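Local structure of hypothetical protein (Sus scrofa, 3WOC) at residues Ile15-Asn20 with Gly131-Phe136; Val29-Gly32 with Leu36-Ser39; His60-His65 with Val84-Asn89; Ile71-Arg76 with Gln113-Val118. The protein is a boar prostate-derived, heparin-binding glycoprotein of the jacalin-like lectin family with a beta-prism fold, whose exact function is unsettled but probably relates to sperm capacitation. All blocks are in the same frame, centred on the assembly; numbering follows the deposited sequence.

Interaction 1 (Ile15-Asn20 with Gly131-Phe136); sequences ITSKDN and GFTWGF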
loop_
_atom_site.group_PDB
_atom_site.type_symbol
_atom_site.label_atom_id
_atom_site.label_comp_id
_atom_site.label_asym_id
_atom_site.label_seq_id
_atom_site.Cartn_x
_atom_site.Cartn_y
_atom_site.Cartn_z
ATOM N N ILE A 15 10.375 -1.959 1.917
ATOM C CA ILE A 15 9.765 -3.279 1.805
ATOM C C ILE A 15 9.153 -3.639 3.159
ATOM O O ILE A 15 9.795 -3.508 4.199
ATOM C CB ILE A 15 10.776 -4.375 1.297
ATOM C CG1 ILE A 15 10.191 -5.793 1.407
ATOM C CG2 ILE A 15 12.105 -4.308 2.047
ATOM C CD1 ILE A 15 9.466 -6.290 0.169
ATOM N N THR A 16 7.892 -4.046 3.139
ATOM C CA THR A 16 7.232 -4.554 4.336
ATOM C C THR A 16 6.443 -5.806 3.979
ATOM O O THR A 16 5.839 -5.886 2.905
ATOM C CB THR A 16 6.351 -3.482 5.042
ATOM O OG1 THR A 16 5.628 -4.077 6.125
ATOM C CG2 THR A 16 5.369 -2.833 4.084
ATOM N N SER A 17 6.479 -6.791 4.873
ATOM C CA SER A 17 5.854 -8.086 4.618
ATOM C C SER A 17 5.463 -8.782 5.916
ATOM O O SER A 17 5.976 -8.446 6.988
ATOM C CB SER A 17 6.794 -8.978 3.805
ATOM O OG SER A 17 6.068 -9.983 3.124
ATOM N N LYS A 18 4.549 -9.744 5.803
ATOM C CA LYS A 18 4.105 -10.562 6.929
ATOM C C LYS A 18 5.318 -11.047 7.714
ATOM O O LYS A 18 6.081 -11.895 7.236
ATOM C CB LYS A 18 3.277 -11.745 6.421
ATOM C CG LYS A 18 2.345 -12.367 7.452
ATOM C CD LYS A 18 1.426 -13.404 6.814
ATOM C CE LYS A 18 2.164 -14.697 6.499
ATOM N NZ LYS A 18 1.355 -15.599 5.638
ATOM N N ASP A 19 5.498 -10.472 8.903
ATOM C CA ASP A 19 6.675 -10.710 9.745
ATOM C C ASP A 19 6.969 -12.197 9.913
ATOM O O ASP A 19 8.047 -12.672 9.554
ATOM C CB ASP A 19 6.518 -10.018 11.115
ATOM C CG ASP A 19 5.066 -9.988 11.613
ATOM O OD1 ASP A 19 4.293 -10.928 11.312
ATOM O OD2 ASP A 19 4.699 -9.016 12.314
ATOM N N ASN A 20 5.977 -12.903 10.450
ATOM C CA ASN A 20 5.946 -14.355 10.633
ATOM C C ASN A 20 4.631 -14.655 11.327
ATOM O O ASN A 20 4.083 -15.753 11.211
ATOM C CB ASN A 20 7.112 -14.862 11.492
ATOM C CG ASN A 20 8.195 -15.559 10.672
ATOM O OD1 ASN A 20 9.388 -15.339 10.890
ATOM N ND2 ASN A 20 7.783 -16.409 9.731
ATOM N N GLY A 131 4.563 -1.701 -5.370
ATOM C CA GLY A 131 4.428 -3.105 -5.725
ATOM C C GLY A 131 3.845 -3.911 -4.580
ATOM O O GLY A 131 3.843 -3.466 -3.428
ATOM N N PHE A 132 3.371 -5.111 -4.898
ATOM C CA PHE A 132 2.623 -5.923 -3.946
ATOM C C PHE A 132 3.077 -7.375 -3.930
ATOM O O PHE A 132 3.318 -7.970 -4.983
ATOM C CB PHE A 132 1.128 -5.837 -4.252
ATOM C CG PHE A 132 0.629 -4.431 -4.398
ATOM C CD1 PHE A 132 0.366 -3.652 -3.275
ATOM C CD2 PHE A 132 0.453 -3.870 -5.657
ATOM C CE1 PHE A 132 -0.078 -2.342 -3.412
ATOM C CE2 PHE A 132 0.007 -2.562 -5.797
ATOM C CZ PHE A 132 -0.260 -1.800 -4.674
ATOM N N THR A 133 3.203 -7.930 -2.726
ATOM C CA THR A 133 3.528 -9.347 -2.544
ATOM C C THR A 133 2.308 -10.102 -2.012
ATOM O O THR A 133 1.614 -9.629 -1.107
ATOM C CB THR A 133 4.742 -9.568 -1.606
ATOM O OG1 THR A 133 4.334 -9.442 -0.240
ATOM C CG2 THR A 133 5.859 -8.571 -1.905
ATOM N N TRP A 134 2.060 -11.274 -2.584
ATOM C CA TRP A 134 0.835 -12.027 -2.330
ATOM C C TRP A 134 1.150 -13.401 -1.757
ATOM O O TRP A 134 2.237 -13.938 -1.976
ATOM C CB TRP A 134 0.029 -12.167 -3.624
ATOM C CG TRP A 134 -0.169 -10.866 -4.368
ATOM C CD1 TRP A 134 0.651 -10.335 -5.329
ATOM C CD2 TRP A 134 -1.254 -9.939 -4.211
ATOM N NE1 TRP A 134 0.141 -9.138 -5.777
ATOM C CE2 TRP A 134 -1.024 -8.870 -5.109
ATOM C CE3 TRP A 134 -2.398 -9.909 -3.400
ATOM C CZ2 TRP A 134 -1.893 -7.781 -5.215
ATOM C CZ3 TRP A 134 -3.264 -8.825 -3.508
ATOM C CH2 TRP A 134 -3.005 -7.775 -4.410
ATOM N N GLY A 135 0.200 -13.966 -1.018
ATOM C CA GLY A 135 0.363 -15.302 -0.454
ATOM C C GLY A 135 -0.908 -15.873 0.136
ATOM O O GLY A 135 -1.852 -15.141 0.425
ATOM N N PHE A 136 -0.921 -17.190 0.322
ATOM C CA PHE A 136 -2.072 -17.896 0.886
ATOM C C PHE A 136 -2.214 -17.655 2.391
ATOM O O PHE A 136 -1.246 -17.806 3.135
ATOM C CB PHE A 136 -1.968 -19.401 0.607
ATOM C CG PHE A 136 -2.010 -19.754 -0.853
ATOM C CD1 PHE A 136 -0.838 -20.010 -1.553
ATOM C CD2 PHE A 136 -3.226 -19.841 -1.530
ATOM C CE1 PHE A 136 -0.873 -20.340 -2.908
ATOM C CE2 PHE A 136 -3.270 -20.171 -2.884
ATOM C CZ PHE A 136 -2.091 -20.422 -3.572
#

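Interaction 2 (Val29-Gly32 with Leu36-Ser39); sequences VFVG and LIKS. With SO4 (sulfate ion), chain G.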
loop_
_atom_site.group_PDB
_atom_site.type_symbol
_atom_site.label_atom_id
_atom_site.label_comp_id
_atom_site.label_asym_id
_atom_site.label_seq_id
_atom_site.Cartn_x
_atom_site.Cartn_y
_atom_site.Cartn_z
ATOM N N VAL A 29 -3.345 4.854 4.836
ATOM C CA VAL A 29 -2.847 5.671 3.734
ATOM C C VAL A 29 -2.912 7.155 4.101
ATOM O O VAL A 29 -3.955 7.655 4.526
ATOM C CB VAL A 29 -3.623 5.397 2.420
ATOM C CG1 VAL A 29 -3.196 6.354 1.321
ATOM C CG2 VAL A 29 -3.416 3.960 1.966
ATOM N N PHE A 30 -1.786 7.848 3.941
ATOM C CA PHE A 30 -1.708 9.278 4.212
ATOM C C PHE A 30 -1.810 10.081 2.918
ATOM O O PHE A 30 -0.994 9.921 2.007
ATOM C CB PHE A 30 -0.418 9.610 4.960
ATOM C CG PHE A 30 -0.406 9.139 6.387
ATOM C CD1 PHE A 30 -0.623 10.038 7.429
ATOM C CD2 PHE A 30 -0.175 7.800 6.695
ATOM C CE1 PHE A 30 -0.608 9.610 8.759
ATOM C CE2 PHE A 30 -0.160 7.361 8.017
ATOM C CZ PHE A 30 -0.376 8.267 9.052
ATOM N N VAL A 31 -2.829 10.932 2.846
ATOM C CA VAL A 31 -3.098 11.742 1.662
ATOM C C VAL A 31 -2.937 13.231 1.986
ATOM O O VAL A 31 -3.403 13.706 3.027
ATOM C CB VAL A 31 -4.513 11.448 1.089
ATOM C CG1 VAL A 31 -4.844 12.370 -0.083
ATOM C CG2 VAL A 31 -4.625 9.988 0.655
ATOM N N GLY A 32 -2.261 13.953 1.094
ATOM C CA GLY A 32 -2.062 15.394 1.245
ATOM C C GLY A 32 -3.137 16.204 0.540
ATOM O O GLY A 32 -3.873 15.663 -0.290
ATOM N N LEU A 36 -2.444 13.298 -3.440
ATOM C CA LEU A 36 -1.510 12.216 -3.736
ATOM C C LEU A 36 -1.202 11.410 -2.479
ATOM O O LEU A 36 -1.316 11.918 -1.361
ATOM C CB LEU A 36 -0.223 12.737 -4.404
ATOM C CG LEU A 36 0.751 13.674 -3.682
ATOM C CD1 LEU A 36 1.716 12.912 -2.787
ATOM C CD2 LEU A 36 1.528 14.487 -4.697
ATOM N N ILE A 37 -0.806 10.157 -2.668
ATOM C CA ILE A 37 -0.468 9.290 -1.547
ATOM C C ILE A 37 0.973 9.539 -1.112
ATOM O O ILE A 37 1.905 9.365 -1.887
ATOM C CB ILE A 37 -0.759 7.797 -1.859
ATOM C CG1 ILE A 37 -2.271 7.600 -2.028
ATOM C CG2 ILE A 37 -0.195 6.892 -0.758
ATOM C CD1 ILE A 37 -2.688 6.265 -2.604
ATOM N N LYS A 38 1.127 9.957 0.141
ATOM C CA LYS A 38 2.408 10.393 0.687
ATOM C C LYS A 38 3.180 9.259 1.345
ATOM O O LYS A 38 4.407 9.189 1.234
ATOM C CB LYS A 38 2.196 11.526 1.692
ATOM C CG LYS A 38 1.558 12.775 1.102
ATOM C CD LYS A 38 1.494 13.911 2.115
ATOM C CE LYS A 38 2.879 14.431 2.501
ATOM N NZ LYS A 38 3.582 15.090 1.372
ATOM N N SER A 39 2.454 8.386 2.038
ATOM C CA SER A 39 3.039 7.253 2.743
ATOM C C SER A 39 1.978 6.196 3.029
ATOM O O SER A 39 0.780 6.494 3.005
ATOM C CB SER A 39 3.688 7.710 4.052
ATOM O OG SER A 39 2.751 8.353 4.894
HETATM S S SO4 G . 0.928 17.158 -0.549
HETATM O O1 SO4 G . 1.907 17.883 -1.358
HETATM O O2 SO4 G . 0.773 15.809 -1.076
HETATM O O3 SO4 G . -0.362 17.833 -0.604
HETATM O O4 SO4 G . 1.389 17.093 0.835
#

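Interaction 3 (His60-His65 with Val84-Asn89); sequences HELILH and VTLITN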
loop_
_atom_site.group_PDB
_atom_site.type_symbol
_atom_site.label_atom_id
_atom_site.label_comp_id
_atom_site.label_asym_id
_atom_site.label_seq_id
_atom_site.Cartn_x
_atom_site.Cartn_y
_atom_site.Cartn_z
ATOM N N HIS A 60 -5.830 7.941 6.534
ATOM C CA HIS A 60 -7.051 7.258 6.130
ATOM C C HIS A 60 -6.834 5.770 6.369
ATOM O O HIS A 60 -5.751 5.250 6.089
ATOM C CB HIS A 60 -7.347 7.501 4.650
ATOM C CG HIS A 60 -7.501 8.944 4.284
ATOM N ND1 HIS A 60 -6.435 9.818 4.223
ATOM C CD2 HIS A 60 -8.595 9.662 3.934
ATOM C CE1 HIS A 60 -6.868 11.013 3.864
ATOM N NE2 HIS A 60 -8.175 10.945 3.681
ATOM N N GLU A 61 -7.850 5.085 6.882
ATOM C CA GLU A 61 -7.714 3.669 7.218
ATOM C C GLU A 61 -8.822 2.787 6.655
ATOM O O GLU A 61 -9.992 3.174 6.628
ATOM C CB GLU A 61 -7.648 3.482 8.734
ATOM C CG GLU A 61 -6.326 3.875 9.366
ATOM C CD GLU A 61 -6.392 3.941 10.881
ATOM O OE1 GLU A 61 -5.593 4.694 11.477
ATOM O OE2 GLU A 61 -7.242 3.247 11.481
ATOM N N LEU A 62 -8.427 1.605 6.190
ATOM C CA LEU A 62 -9.350 0.499 5.997
ATOM C C LEU A 62 -9.004 -0.544 7.045
ATOM O O LEU A 62 -7.896 -1.081 7.052
ATOM C CB LEU A 62 -9.243 -0.097 4.588
ATOM C CG LEU A 62 -9.979 -1.421 4.317
ATOM C CD1 LEU A 62 -11.500 -1.272 4.380
ATOM C CD2 LEU A 62 -9.556 -2.020 2.981
ATOM N N ILE A 63 -9.945 -0.807 7.945
ATOM C CA ILE A 63 -9.749 -1.823 8.970
ATOM C C ILE A 63 -10.468 -3.098 8.548
ATOM O O ILE A 63 -11.685 -3.106 8.344
ATOM C CB ILE A 63 -10.199 -1.340 10.380
ATOM C CG1 ILE A 63 -9.499 -0.022 10.763
ATOM C CG2 ILE A 63 -9.958 -2.424 11.434
ATOM C CD1 ILE A 63 -7.965 -0.059 10.742
ATOM N N LEU A 64 -9.693 -4.166 8.396
ATOM C CA LEU A 64 -10.211 -5.441 7.923
ATOM C C LEU A 64 -10.911 -6.213 9.038
ATOM O O LEU A 64 -10.409 -6.283 10.164
ATOM C CB LEU A 64 -9.080 -6.277 7.312
ATOM C CG LEU A 64 -8.805 -6.245 5.796
ATOM C CD1 LEU A 64 -9.452 -5.071 5.070
ATOM C CD2 LEU A 64 -7.307 -6.291 5.523
ATOM N N HIS A 65 -12.076 -6.774 8.714
ATOM C CA HIS A 65 -12.784 -7.687 9.606
ATOM C C HIS A 65 -11.950 -8.958 9.782
ATOM O O HIS A 65 -11.143 -9.288 8.909
ATOM C CB HIS A 65 -14.160 -8.054 9.036
ATOM C CG HIS A 65 -15.037 -6.877 8.736
ATOM N ND1 HIS A 65 -15.229 -5.842 9.625
ATOM C CD2 HIS A 65 -15.799 -6.590 7.654
ATOM C CE1 HIS A 65 -16.056 -4.957 9.095
ATOM N NE2 HIS A 65 -16.419 -5.390 7.900
ATOM N N VAL A 84 -5.468 4.738 -4.790
ATOM C CA VAL A 84 -5.541 3.300 -4.570
ATOM C C VAL A 84 -6.931 2.933 -4.052
ATOM O O VAL A 84 -7.440 3.562 -3.125
ATOM C CB VAL A 84 -4.399 2.814 -3.628
ATOM C CG1 VAL A 84 -4.887 1.816 -2.598
ATOM C CG2 VAL A 84 -3.255 2.225 -4.440
ATOM N N THR A 85 -7.561 1.952 -4.696
ATOM C CA THR A 85 -8.750 1.302 -4.139
ATOM C C THR A 85 -8.496 -0.188 -3.920
ATOM O O THR A 85 -8.208 -0.933 -4.860
ATOM C CB THR A 85 -10.056 1.540 -4.956
ATOM O OG1 THR A 85 -10.988 0.478 -4.696
ATOM C CG2 THR A 85 -9.786 1.576 -6.427
ATOM N N LEU A 86 -8.598 -0.592 -2.658
ATOM C CA LEU A 86 -8.361 -1.963 -2.237
ATOM C C LEU A 86 -9.681 -2.711 -2.190
ATOM O O LEU A 86 -10.656 -2.217 -1.623
ATOM C CB LEU A 86 -7.727 -1.976 -0.848
ATOM C CG LEU A 86 -6.601 -0.983 -0.560
ATOM C CD1 LEU A 86 -6.545 -0.705 0.917
ATOM C CD2 LEU A 86 -5.259 -1.500 -1.060
ATOM N N ILE A 87 -9.716 -3.900 -2.785
ATOM C CA ILE A 87 -10.937 -4.700 -2.783
ATOM C C ILE A 87 -10.744 -5.977 -1.951
ATOM O O ILE A 87 -9.697 -6.623 -2.018
ATOM C CB ILE A 87 -11.501 -4.942 -4.239
ATOM C CG1 ILE A 87 -11.546 -6.423 -4.628
ATOM C CG2 ILE A 87 -10.776 -4.081 -5.288
ATOM C CD1 ILE A 87 -12.930 -7.026 -4.525
ATOM N N THR A 88 -11.749 -6.309 -1.142
ATOM C CA THR A 88 -11.658 -7.451 -0.226
ATOM C C THR A 88 -12.385 -8.687 -0.752
ATOM O O THR A 88 -13.239 -8.589 -1.633
ATOM C CB THR A 88 -12.206 -7.122 1.195
ATOM O OG1 THR A 88 -13.625 -6.921 1.136
ATOM C CG2 THR A 88 -11.528 -5.884 1.785
ATOM N N ASN A 89 -12.035 -9.843 -0.188
ATOM C CA ASN A 89 -12.724 -11.111 -0.452
ATOM C C ASN A 89 -14.158 -11.149 0.091
ATOM O O ASN A 89 -14.900 -12.105 -0.158
ATOM C CB ASN A 89 -11.904 -12.297 0.092
ATOM C CG ASN A 89 -11.767 -12.293 1.620
ATOM O OD1 ASN A 89 -11.463 -13.323 2.216
ATOM N ND2 ASN A 89 -11.981 -11.145 2.249
#

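Interaction 4 (Ile71-Arg76 with Gln113-Val118); sequences ISIYGR and QVLEGV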
loop_
_atom_site.group_PDB
_atom_site.type_symbol
_atom_site.label_atom_id
_atom_site.label_comp_id
_atom_site.label_asym_id
_atom_site.label_seq_id
_atom_site.Cartn_x
_atom_site.Cartn_y
_atom_site.Cartn_z
ATOM N N ILE A 71 -7.636 -8.766 -1.803
ATOM C CA ILE A 71 -7.395 -9.715 -2.901
ATOM C C ILE A 71 -7.054 -9.066 -4.250
ATOM O O ILE A 71 -6.524 -9.734 -5.141
ATOM C CB ILE A 71 -8.521 -10.792 -3.032
ATOM C CG1 ILE A 71 -9.910 -10.155 -3.116
ATOM C CG2 ILE A 71 -8.452 -11.781 -1.876
ATOM C CD1 ILE A 71 -10.398 -9.931 -4.529
ATOM N N SER A 72 -7.365 -7.779 -4.406
ATOM C CA SER A 72 -6.948 -7.025 -5.600
ATOM C C SER A 72 -6.827 -5.524 -5.344
ATOM O O SER A 72 -7.421 -4.993 -4.408
ATOM C CB SER A 72 -7.866 -7.307 -6.801
ATOM O OG SER A 72 -9.157 -6.756 -6.621
ATOM N N ILE A 73 -6.042 -4.846 -6.179
ATOM C CA ILE A 73 -5.786 -3.416 -6.008
ATOM C C ILE A 73 -5.814 -2.662 -7.338
ATOM O O ILE A 73 -4.986 -2.896 -8.220
ATOM C CB ILE A 73 -4.445 -3.156 -5.256
ATOM C CG1 ILE A 73 -4.500 -3.773 -3.854
ATOM C CG2 ILE A 73 -4.148 -1.650 -5.168
ATOM C CD1 ILE A 73 -3.170 -3.987 -3.202
ATOM N N TYR A 74 -6.784 -1.765 -7.469
ATOM C CA TYR A 74 -6.841 -0.844 -8.599
ATOM C C TYR A 74 -6.256 0.500 -8.170
ATOM O O TYR A 74 -6.494 0.958 -7.052
ATOM C CB TYR A 74 -8.283 -0.700 -9.105
ATOM C CG TYR A 74 -8.580 0.571 -9.885
ATOM C CD1 TYR A 74 -9.376 1.570 -9.333
ATOM C CD2 TYR A 74 -8.078 0.770 -11.175
ATOM C CE1 TYR A 74 -9.660 2.740 -10.029
ATOM C CE2 TYR A 74 -8.362 1.939 -11.884
ATOM C CZ TYR A 74 -9.155 2.916 -11.299
ATOM O OH TYR A 74 -9.453 4.078 -11.970
ATOM N N GLY A 75 -5.478 1.115 -9.054
ATOM C CA GLY A 75 -4.882 2.408 -8.757
ATOM C C GLY A 75 -4.649 3.316 -9.947
ATOM O O GLY A 75 -4.910 2.951 -11.096
ATOM N N ARG A 76 -4.161 4.517 -9.652
ATOM C CA ARG A 76 -3.797 5.505 -10.661
ATOM C C ARG A 76 -2.575 6.295 -10.193
ATOM O O ARG A 76 -2.372 6.480 -8.995
ATOM C CB ARG A 76 -4.970 6.453 -10.956
ATOM C CG ARG A 76 -6.143 5.793 -11.667
ATOM C CD ARG A 76 -7.048 6.804 -12.334
ATOM N NE ARG A 76 -8.122 6.156 -13.085
ATOM C CZ ARG A 76 -8.009 5.698 -14.332
ATOM N NH1 ARG A 76 -6.861 5.806 -14.991
ATOM N NH2 ARG A 76 -9.051 5.125 -14.923
ATOM N N GLN A 113 -4.734 -16.555 -3.071
ATOM C CA GLN A 113 -3.726 -15.718 -2.422
ATOM C C GLN A 113 -4.290 -14.352 -2.055
ATOM O O GLN A 113 -5.229 -13.852 -2.690
ATOM C CB GLN A 113 -2.510 -15.538 -3.323
ATOM C CG GLN A 113 -1.679 -16.787 -3.526
ATOM C CD GLN A 113 -0.458 -16.535 -4.384
ATOM O OE1 GLN A 113 -0.525 -15.843 -5.403
ATOM N NE2 GLN A 113 0.667 -17.103 -3.979
ATOM N N VAL A 114 -3.710 -13.762 -1.014
ATOM C CA VAL A 114 -4.141 -12.464 -0.505
ATOM C C VAL A 114 -2.920 -11.575 -0.276
ATOM O O VAL A 114 -1.786 -12.060 -0.282
ATOM C CB VAL A 114 -4.973 -12.598 0.807
ATOM C CG1 VAL A 114 -6.122 -13.590 0.627
ATOM C CG2 VAL A 114 -4.092 -13.000 1.997
ATOM N N LEU A 115 -3.154 -10.281 -0.079
ATOM C CA LEU A 115 -2.078 -9.331 0.174
ATOM C C LEU A 115 -1.451 -9.588 1.541
ATOM O O LEU A 115 -2.152 -9.640 2.553
ATOM C CB LEU A 115 -2.604 -7.892 0.092
ATOM C CG LEU A 115 -1.599 -6.732 0.091
ATOM C CD1 LEU A 115 -0.902 -6.615 -1.256
ATOM C CD2 LEU A 115 -2.296 -5.427 0.442
ATOM N N GLU A 116 -0.134 -9.760 1.562
ATOM C CA GLU A 116 0.588 -9.941 2.820
ATOM C C GLU A 116 1.833 -9.059 2.925
ATOM O O GLU A 116 2.573 -9.137 3.905
ATOM C CB GLU A 116 0.900 -11.426 3.100
ATOM C CG GLU A 116 1.563 -12.196 1.963
ATOM C CD GLU A 116 1.697 -13.696 2.254
ATOM O OE1 GLU A 116 2.661 -14.314 1.745
ATOM O OE2 GLU A 116 0.840 -14.264 2.975
ATOM N N GLY A 117 2.037 -8.205 1.924
ATOM C CA GLY A 117 3.147 -7.257 1.922
ATOM C C GLY A 117 3.087 -6.206 0.829
ATOM O O GLY A 117 2.317 -6.325 -0.125
ATOM N N VAL A 118 3.917 -5.175 0.976
ATOM C CA VAL A 118 4.021 -4.091 -0.002
ATOM C C VAL A 118 5.452 -3.537 -0.065
ATOM O O VAL A 118 6.157 -3.468 0.948
ATOM C CB VAL A 118 2.944 -2.959 0.241
ATOM C CG1 VAL A 118 2.795 -2.627 1.714
ATOM C CG2 VAL A 118 3.235 -1.698 -0.573
#

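Interaction 1 (Ile15-Asn20 with Gly131-Phe136)
Ser17 and Thr133 meet on one face of a sheet whose other face carries two flat groups, the phenyl ring of Phe132 and the indole of Trp134. Neither takes part in the contact: Phe132 packs on Leu115 and Phe104, Trp134 on Pro108 and Ala106. A third ring, that of Phe136, lies on Leu110 and Gln113. What faces Ser17 is small and polar: Ser17 OG lies 3.8 Å from Thr133 OG1, a van der Waals approach too long to count as a hydrogen bond. Ser17 carries its hydroxyl opposite its backbone N (chi1 -158°), while Thr133 OG1 is set between its own N and carbonyl carbon. Small hydroxylated side chains suit a contact at the surface, where Ser17 is exposed and Thr133 partly so.

Further along, Lys18 swings its chain toward Phe136, bending near its end (chi3 75°), but Lys18 NZ stops 4.2 Å from Phe136 O and spends its charge instead in a salt bridge with Glu116. Asp19 then turns the chain: its OD1 accepts Asn20 N at 2.7 Å on the anti side of the carboxylate, and Glu21 N as well. Strands 12-17 and 127-135 are not adjacent in this sheet of the beta-prism. Strand 114-122 runs antiparallel between them, and its Gly117 puts no side chain between Ser17 and Thr133.

Interaction 2 (Val29-Gly32 with Leu36-Ser39)
Phe30 holds Lys38 and Ser39 through both of its backbone polar groups, in the beta hairpin formed by strands 24-31 and 37-44 of the beta-prism. Phe30 N donates to Ser39 O at 3.0 Å, and Phe30 O accepts Lys38 N at 2.8 Å. Toward the turn the pairing slackens: the bond from Gly32 N to Leu36 O is weak at 3.3 Å, and the same carbonyl receives a CA-H contact from Val31.

Lys38 bends at chi3 and chi4, and its NZ bonds both Tyr125 O and, at 3.0 Å, O4 of a sulfate ion probably taken from the crystallisation liquor. Val34 N in the turn grips the same ion, and Gly32 C lies 3.4 Å from its O3. Glycine suits position 32 because a CB there would sit tight against Lys38 CD, at 3.2 Å. A sulfate held this way is suggestive for a heparin-binding protein, but no more than that.

Ser39 OG is the exception, buried with no polar partner in the model and lying obliquely against the Phe30 ring, whose pi system has a cation-pi partner in Lys51. On the other face, the side chains of Val29 and Ile37 cross at an angle, with Val29 CG1 3.7 Å from Ile37 CG2.

Interaction 3 (His60-His65 with Val84-Asn89)
Leu62 and Leu86 touch through single methyl groups, Leu62 CD2 lying 3.9 Å from Leu86 CD1 as the two side chains run past each other in opposite directions. One step along, the same sliding arrangement recurs: Leu64 CD1 reaches to 4.0 Å from Thr88 CG2. The two pairs are linked by a looser approach, 4.5 Å between Leu62 CD2 and Thr88 CG2, so the threonine methyl lies near both Leu62 and Leu64.

The torsions explain how these methyls arrive. Leu62 sends CG opposite its backbone N (chi1 170°), extending the branch across the gap. Thr88 has chi1 at 68°, which places OG1 between N and carbonyl carbon and leaves CG2 for the leucines. Its hydroxyl does polar work of its own, bonding Arg92 N and the carboxylate of Glu68; since Glu68 also accepts His65 N, one acid ties the ends of both segments and may well fix the threonine's rotation.

Behind this first shell, Ile27 packs on both Leu62 and Leu86, Ala94 backs Leu62, and Phe96 and Ile73 back Leu86. Strand 58-63 is the outermost strand of one sheet of the beta-prism, strand 81-88 an inner one of another, and Leu62 CA stays 8.7 Å from Leu86 CA. Contact across such an interval rests on buried side-chain methyls, nondirectional dispersion and exclusion of water, whereas the polar bonds lie outside this contact, in the sheets and at the threonine hydroxyl among other places.

Interaction 4 (Ile71-Arg76 with Gln113-Val118)
Ile73 aims its terminal methyl into the fork of Leu115: CD1 of Ile73 stands 4.0 Å from both CD1 and CD2 of that leucine, and the two side chains cross at about a right angle. Each is in a relaxed, reaching conformation. Ile73 has CG1 beside its backbone N (chi1 -61°) and CD1 trans beyond it (chi2 161°), which stretches the long branch toward the other strand. Leu115 extends in turn, CG lying opposite its N (chi1 -170°), and presents both methyls together. The residue types match: the forked end of the leucine receives the single methyl that ends the long branch of the isoleucine.

The setting is the interior of the beta-prism, where strand 70-77 of one sheet approaches strand 114-122 of another; Phe132 fills in beside both Ile73 and Leu115, and Leu86 lies against Ile73 from its own sheet. Each strand carries a classic beta bulge nearby, Ile71 and Ser72 opposite Ile87, Glu116 and Gly117 opposite Thr133.

At Ile71 the strands come close, its CA 4.9 Å from Val114 CA, and here the shorter branch does the touching. The long branch of Ile71 takes the cramped place between N and carbonyl carbon and leads away, leaving CG2 to meet Val114 CG1 at 3.9 Å. That same Ile71 CG2 also rests 3.9 Å from Gln113 O, while the amide oxygen of Gln113 turns off to accept Leu110 N.

Interactions 3 and 4 both lie in the core and join different sheets of the prism through aliphatic methyls; they share a sheet, in which strands 70-77 and 81-88 are neighbours bonded by Thr85 N and Tyr74 O. Interaction 2 is also largely buried but lies within one sheet, so backbone hydrogen bonds dominate, and Val29 N bonds His60 O of interaction 3 at 2.7 Å. Interaction 1 is the surface case, with sparse polar neighbours separated by the strand that interaction 4 uses, to which it is tied by Thr16 O and Val118 N. Interactions 1 and 2, their centres about 20 Å apart, occupy opposite sides of the chain's centre.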